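Local structure of putative lipoprotein (Campylobacter jejuni subsp. jejuni, 2G5G) at residues Glu195-Gln198 against Phe199-Arg202; Asp201-Met204 against Ala205-Val209; Ile230-His233 against Ile234-Phe237. The protein binds heme as a cofacial pair linked to its dimerization and, as its family suggests, probably takes part in heme transport or uptake. All blocks are in the same frame, centred on the assembly; numbering follows the deposited sequence.

Interaction 1: Glu195-Gln198 against Phe199-Arg202; sequences EIQQ and FKDR
Phe199 N donates to Glu195 O at 2.9 Å, the first of four consecutive i-to-i+4 bonds that carry helix 187-210 through Glu195-Gln198 and Phe199-Arg202; Arg202 N to Gln198 O closes the set and is its least straight member, with an N-H...O angle of 147°. The Glu195 carbonyl also meets an aromatic edge: Phe199 CD1 comes to 3.0 Å from Glu195 O, which lies near the plane of the ring.

Ile196 and Lys200 meet along their aliphatic parts, the methyl Ile196 CG2 standing 3.9 Å from Lys200 CE. The lysine starts with CG beside its own backbone N (chi1 -74°) and is extended from there on, a course that takes CG past Ile196 O and CE past the methyl before NZ reaches its main partner, oxygen O2A of a heme propionate.

Gln197 is bent at chi2 and works through water in two directions. Toward Lys200, one water accepts from Gln197 NE2 at 2.9 Å and from Lys200 NZ at 3.3 Å; a second water joins the same two nitrogens, though its bond from NE2 is weak. Toward Asp201, a third water lies 2.9 Å from Gln197 OE1 and 2.8 Å from Asp201 OD2. It has more acceptors around it than protons, so the two bonds may not both be made at the same time. The amide and carboxylate planes stand 78° apart, with Gln197 CG brushing Asp201 OD2 at 3.8 Å, while Asp201 OD1 is bonded to His223 ND1.

Ile196 and Phe199 pack against Ile150 of helix 144-151, and Gln197 against Leu171 of helix 165-179. This helical turn borders the heme site of a ChaN-family protein: Ile196 belongs to the heme pocket, while Lys200 NZ hydrogen-bonds a heme propionate.

Interaction 2: Asp201-Met204 against Ala205-Val209; sequences DRRM and ADVLV
Ala205 N bonds to Asp201 O at 2.9 Å, and three more i-to-i+4 backbone bonds follow along successive turns of helix 187-210, from Asp206 to Arg202, Val207 to Arg203 and Leu208 to Met204. The angles show that they are not equal: Val207 N-H points at Arg203 O at 162°, whereas Asp206 N-H meets Arg202 O at only 143°.

The helix brings side-chain carbons close to the carbonyl oxygens one turn back. Leu208 CG lies 3.1 Å from Met204 O, Ala205 CB 3.3 Å from Asp201 O, and Val207 CG2 3.4 Å from Arg203 O. The same valine methyl approaches Arg203 CD at 4.1 Å, the closest meeting of two side chains between Asp201-Met204 and Ala205-Val209. It can do so because CG2 sits beside the valine's backbone N while CG1 takes the place anti to that nitrogen (chi1 171°). Met204, modelled as selenomethionine, packs against Ile230, and Leu208 against Val215 and Leu217 of strand 214-220.

The polar link is indirect. A water in the plane of the Arg203 guanidinium, at its edge, accepts from Arg203 NE at 3.1 Å and donates to Asp206 OD2 at 2.8 Å, bridging two charged groups. The other end of the guanidinium is engaged by Glu146, whose OE1 forms a salt bridge with Arg203 NH2, and more weakly by Ser87 at NH1.

Arg203 is thus held at NE through solvent and at its terminal nitrogens by other parts of the chain, which should fix its rotation; the carboxylates of Glu146 and Asp206 probably share in balancing its positive charge, the first directly and the second across one water.

Interaction 3: Ile230-His233 against Ile234-Phe237; sequences IPLH and IQDF
Ile230 O receives two backbone donors: Ile234 N at 2.9 Å, in a bond with an N-H...O angle of 168°, and His233 N at the same length in a weak one. Three further i-to-i+4 bonds extend the turn, ending with Phe237 N on His233 O at 2.9 Å.

Ile230 and Ile234 also touch through their side chains, Ile230 CG2 lying 3.7 Å from Ile234 CD1. Ile234 places CG1 beside its own backbone N (chi1 -66°), which swings that branch back over Ile230 O and directs CD1 to the methyl. Gln235, extended beyond CG, runs over the previous turn, with CG 3.3 Å from Pro231 O and OE1 4.0 Å from Leu232 CD2. Phe237 CD2 approaches His233 O at 3.4 Å, obliquely to the ring.

Both oxygens of the Asp236 carboxylate are bonded to the 160-162 loop: OD1 to Val161 N, OD2 to Tyr160 N and the Ser162 hydroxyl. Helix 230-236 packs beside helix 187-210, where His233 ND1 is hydrogen-bonded with Arg202 NE and the histidine touches Asp201 and Ala205, and also on the sheet, where Pro231 meets Leu46 and Val245 of strands 44-49 and 243-248, and Ile234 meets Ile243.

From the N terminus, interaction 1 and then interaction 2 occupy successive turns of helix 187-210, sharing Asp201 and Arg202, and interaction 3 follows in series on helix 230-236 after strand 214-220. Each joins adjacent turns of a continuous segment, so none closes a long loop, encloses another or crosses it. The two helices meet at the shared Arg202, whose NE lies 2.9 Å from His233 ND1, and in interaction 2 at Ala205, whose CB packs 3.5 Å from His233 CB. Interaction 1 lies on the part of the long helix that reaches the heme, at Ile196 and Lys200, interaction 2 on its continuation away from the pocket, and interaction 3 on the neighbouring helix that packs on both the long helix and the sheet.

Interaction 1: Glu195-Gln198 against Phe199-Arg202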
# COMPACT_ATOMS: atom_id res chain seq x y z
N GLU A 195 12.02 5.40 -1.62
CA GLU A 195 11.87 6.44 -2.63
C GLU A 195 10.75 7.42 -2.33
O GLU A 195 10.91 8.62 -2.57
CB GLU A 195 11.74 5.87 -4.05
CG GLU A 195 13.08 5.32 -4.59
CD GLU A 195 14.25 6.29 -4.39
OE1 GLU A 195 15.24 5.95 -3.68
OE2 GLU A 195 14.18 7.41 -4.95
N ILE A 196 9.66 6.90 -1.76
CA ILE A 196 8.53 7.74 -1.33
C ILE A 196 8.91 8.68 -0.18
O ILE A 196 8.49 9.86 -0.19
CB ILE A 196 7.29 6.90 -0.93
CG1 ILE A 196 6.61 6.34 -2.18
CG2 ILE A 196 6.25 7.75 -0.16
CD1 ILE A 196 5.77 5.13 -1.88
N GLN A 197 9.66 8.17 0.80
CA GLN A 197 10.19 9.03 1.90
C GLN A 197 11.08 10.13 1.33
O GLN A 197 10.95 11.31 1.71
CB GLN A 197 10.96 8.20 2.92
CG GLN A 197 11.33 8.95 4.18
CD GLN A 197 10.30 8.88 5.28
OE1 GLN A 197 10.56 9.27 6.43
NE2 GLN A 197 9.11 8.41 4.96
N GLN A 198 11.97 9.75 0.43
CA GLN A 198 12.91 10.67 -0.21
C GLN A 198 12.18 11.79 -0.96
O GLN A 198 12.55 12.98 -0.85
CB GLN A 198 13.83 9.90 -1.18
CG GLN A 198 14.90 9.03 -0.48
CD GLN A 198 16.26 9.69 -0.48
OE1 GLN A 198 16.65 10.38 0.48
NE2 GLN A 198 16.99 9.51 -1.57
N PHE A 199 11.15 11.40 -1.72
CA PHE A 199 10.29 12.36 -2.40
C PHE A 199 9.51 13.29 -1.46
O PHE A 199 9.39 14.48 -1.77
CB PHE A 199 9.31 11.65 -3.36
CG PHE A 199 9.85 11.44 -4.75
CD1 PHE A 199 10.46 10.23 -5.11
CD2 PHE A 199 9.71 12.42 -5.72
CE1 PHE A 199 10.96 10.03 -6.40
CE2 PHE A 199 10.19 12.22 -7.02
CZ PHE A 199 10.81 11.02 -7.35
N LYS A 200 8.96 12.75 -0.36
CA LYS A 200 8.25 13.54 0.66
C LYS A 200 9.20 14.58 1.22
O LYS A 200 8.85 15.75 1.33
CB LYS A 200 7.75 12.67 1.82
CG LYS A 200 6.53 11.77 1.49
CD LYS A 200 6.21 10.82 2.63
CE LYS A 200 4.79 10.21 2.45
NZ LYS A 200 4.58 9.18 3.49
N ASP A 201 10.41 14.15 1.54
CA ASP A 201 11.46 15.02 2.10
C ASP A 201 11.86 16.15 1.15
O ASP A 201 12.01 17.31 1.57
CB ASP A 201 12.65 14.16 2.50
CG ASP A 201 12.38 13.39 3.78
OD1 ASP A 201 11.46 13.79 4.54
OD2 ASP A 201 13.07 12.36 4.04
N ARG A 202 11.93 15.83 -0.14
CA ARG A 202 12.27 16.77 -1.18
C ARG A 202 11.19 17.85 -1.31
O ARG A 202 11.52 19.03 -1.39
CB ARG A 202 12.46 16.03 -2.51
CG ARG A 202 12.89 16.92 -3.68
CD ARG A 202 14.21 17.63 -3.38
NE ARG A 202 15.35 16.74 -3.13
CZ ARG A 202 16.14 16.24 -4.08
NH1 ARG A 202 15.92 16.52 -5.37
NH2 ARG A 202 17.16 15.45 -3.75
O HOH W 1 6.46 9.47 6.02
O HOH W 2 12.97 10.89 6.39
O HOH W 3 7.27 7.41 2.97

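Interaction 2: Asp201-Met204 against Ala205-Val209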
# COMPACT_ATOMS: atom_id res chain seq x y z
N ASP A 201 10.41 14.15 1.54
CA ASP A 201 11.46 15.02 2.10
C ASP A 201 11.86 16.15 1.15
O ASP A 201 12.01 17.31 1.57
CB ASP A 201 12.65 14.16 2.50
CG ASP A 201 12.38 13.39 3.78
OD1 ASP A 201 11.46 13.79 4.54
OD2 ASP A 201 13.07 12.36 4.04
N ARG A 202 11.93 15.83 -0.14
CA ARG A 202 12.27 16.77 -1.18
C ARG A 202 11.19 17.85 -1.31
O ARG A 202 11.52 19.03 -1.39
CB ARG A 202 12.46 16.03 -2.51
CG ARG A 202 12.89 16.92 -3.68
CD ARG A 202 14.21 17.63 -3.38
NE ARG A 202 15.35 16.74 -3.13
CZ ARG A 202 16.14 16.24 -4.08
NH1 ARG A 202 15.92 16.52 -5.37
NH2 ARG A 202 17.16 15.45 -3.75
N ARG A 203 9.94 17.42 -1.32
CA ARG A 203 8.79 18.34 -1.44
C ARG A 203 8.68 19.27 -0.23
O ARG A 203 8.60 20.48 -0.42
CB ARG A 203 7.47 17.57 -1.61
CG ARG A 203 6.20 18.45 -1.46
CD ARG A 203 6.09 19.50 -2.55
NE ARG A 203 6.14 18.89 -3.89
CZ ARG A 203 5.10 18.28 -4.50
NH1 ARG A 203 3.91 18.19 -3.93
NH2 ARG A 203 5.29 17.76 -5.70
N MSE A 204 8.67 18.70 0.98
CA MSE A 204 8.67 19.51 2.20
C MSE A 204 9.83 20.51 2.19
O MSE A 204 9.59 21.69 2.52
CB MSE A 204 8.65 18.65 3.46
CG MSE A 204 7.38 17.74 3.55
SE MSE A 204 7.10 17.09 5.28
CE MSE A 204 7.70 15.26 4.86
N ALA A 205 11.04 20.07 1.81
CA ALA A 205 12.18 21.00 1.60
C ALA A 205 11.90 22.09 0.58
O ALA A 205 12.25 23.27 0.78
CB ALA A 205 13.46 20.27 1.23
N ASP A 206 11.26 21.70 -0.53
CA ASP A 206 10.96 22.63 -1.61
C ASP A 206 10.06 23.74 -1.03
O ASP A 206 10.35 24.93 -1.18
CB ASP A 206 10.29 21.84 -2.76
CG ASP A 206 10.17 22.62 -4.08
OD1 ASP A 206 10.52 23.81 -4.18
OD2 ASP A 206 9.70 22.01 -5.04
N VAL A 207 9.04 23.35 -0.29
CA VAL A 207 8.08 24.29 0.30
C VAL A 207 8.81 25.27 1.24
O VAL A 207 8.56 26.50 1.23
CB VAL A 207 6.89 23.55 1.01
CG1 VAL A 207 5.99 24.50 1.81
CG2 VAL A 207 6.05 22.72 -0.01
N LEU A 208 9.74 24.73 2.02
CA LEU A 208 10.39 25.53 3.07
C LEU A 208 11.42 26.50 2.48
O LEU A 208 11.52 27.66 2.88
CB LEU A 208 11.03 24.60 4.12
CG LEU A 208 10.05 23.69 4.88
CD1 LEU A 208 10.80 22.70 5.78
CD2 LEU A 208 9.05 24.54 5.72
N VAL A 209 12.14 26.01 1.50
CA VAL A 209 13.21 26.74 0.86
C VAL A 209 12.67 27.96 0.11
O VAL A 209 13.30 29.02 0.09
CB VAL A 209 13.95 25.80 -0.10
CG1 VAL A 209 14.69 26.57 -1.20
CG2 VAL A 209 14.91 24.91 0.70
O HOH W 4 9.04 19.29 -4.85

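Interaction 3: Ile230-His233 against Ile234-Phe237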
# COMPACT_ATOMS: atom_id res chain seq x y z
N ILE A 230 14.70 16.00 5.66
CA ILE A 230 14.57 17.32 5.06
C ILE A 230 15.82 18.24 5.06
O ILE A 230 16.10 18.86 4.04
CB ILE A 230 13.36 18.07 5.66
CG1 ILE A 230 12.07 17.27 5.35
CG2 ILE A 230 13.31 19.56 5.14
CD1 ILE A 230 10.92 17.53 6.31
N PRO A 231 16.56 18.34 6.18
CA PRO A 231 17.79 19.18 6.16
C PRO A 231 18.78 18.89 5.02
O PRO A 231 19.38 19.83 4.48
CB PRO A 231 18.40 18.95 7.54
CG PRO A 231 17.20 18.70 8.43
CD PRO A 231 16.30 17.82 7.54
N LEU A 232 18.94 17.62 4.64
CA LEU A 232 19.80 17.26 3.52
C LEU A 232 19.29 17.83 2.20
O LEU A 232 20.07 18.25 1.35
CB LEU A 232 19.90 15.73 3.39
CG LEU A 232 20.38 14.95 4.62
CD1 LEU A 232 20.29 13.44 4.34
CD2 LEU A 232 21.82 15.38 4.95
N HIS A 233 17.97 17.83 2.04
CA HIS A 233 17.35 18.28 0.79
C HIS A 233 17.42 19.79 0.71
O HIS A 233 17.69 20.34 -0.36
CB HIS A 233 15.90 17.78 0.67
CG HIS A 233 15.79 16.29 0.64
ND1 HIS A 233 15.62 15.58 -0.53
CD2 HIS A 233 15.85 15.37 1.64
CE1 HIS A 233 15.58 14.28 -0.25
NE2 HIS A 233 15.72 14.13 1.05
N ILE A 234 17.24 20.47 1.85
CA ILE A 234 17.46 21.93 1.92
C ILE A 234 18.87 22.31 1.45
O ILE A 234 19.05 23.24 0.67
CB ILE A 234 17.16 22.50 3.35
CG1 ILE A 234 15.66 22.36 3.67
CG2 ILE A 234 17.66 23.99 3.50
CD1 ILE A 234 15.30 22.72 5.14
N GLN A 235 19.88 21.57 1.90
CA GLN A 235 21.27 21.78 1.46
C GLN A 235 21.42 21.65 -0.03
O GLN A 235 22.09 22.49 -0.66
CB GLN A 235 22.22 20.75 2.10
CG GLN A 235 22.38 20.90 3.60
CD GLN A 235 23.39 19.90 4.17
OE1 GLN A 235 23.08 19.16 5.10
NE2 GLN A 235 24.61 19.88 3.60
N ASP A 236 20.83 20.58 -0.59
CA ASP A 236 20.87 20.32 -2.05
C ASP A 236 20.15 21.40 -2.86
O ASP A 236 20.56 21.67 -4.00
CB ASP A 236 20.30 18.93 -2.40
CG ASP A 236 21.31 17.77 -2.15
OD1 ASP A 236 22.51 18.03 -1.90
OD2 ASP A 236 20.88 16.60 -2.22
N PHE A 237 19.11 22.01 -2.28
CA PHE A 237 18.49 23.20 -2.90
C PHE A 237 19.39 24.46 -2.92
O PHE A 237 19.01 25.48 -3.52
CB PHE A 237 17.11 23.53 -2.24
CG PHE A 237 15.91 22.80 -2.84
CD1 PHE A 237 15.50 23.05 -4.15
CD2 PHE A 237 15.19 21.88 -2.09
CE1 PHE A 237 14.41 22.39 -4.67
CE2 PHE A 237 14.09 21.22 -2.61
CZ PHE A 237 13.70 21.47 -3.91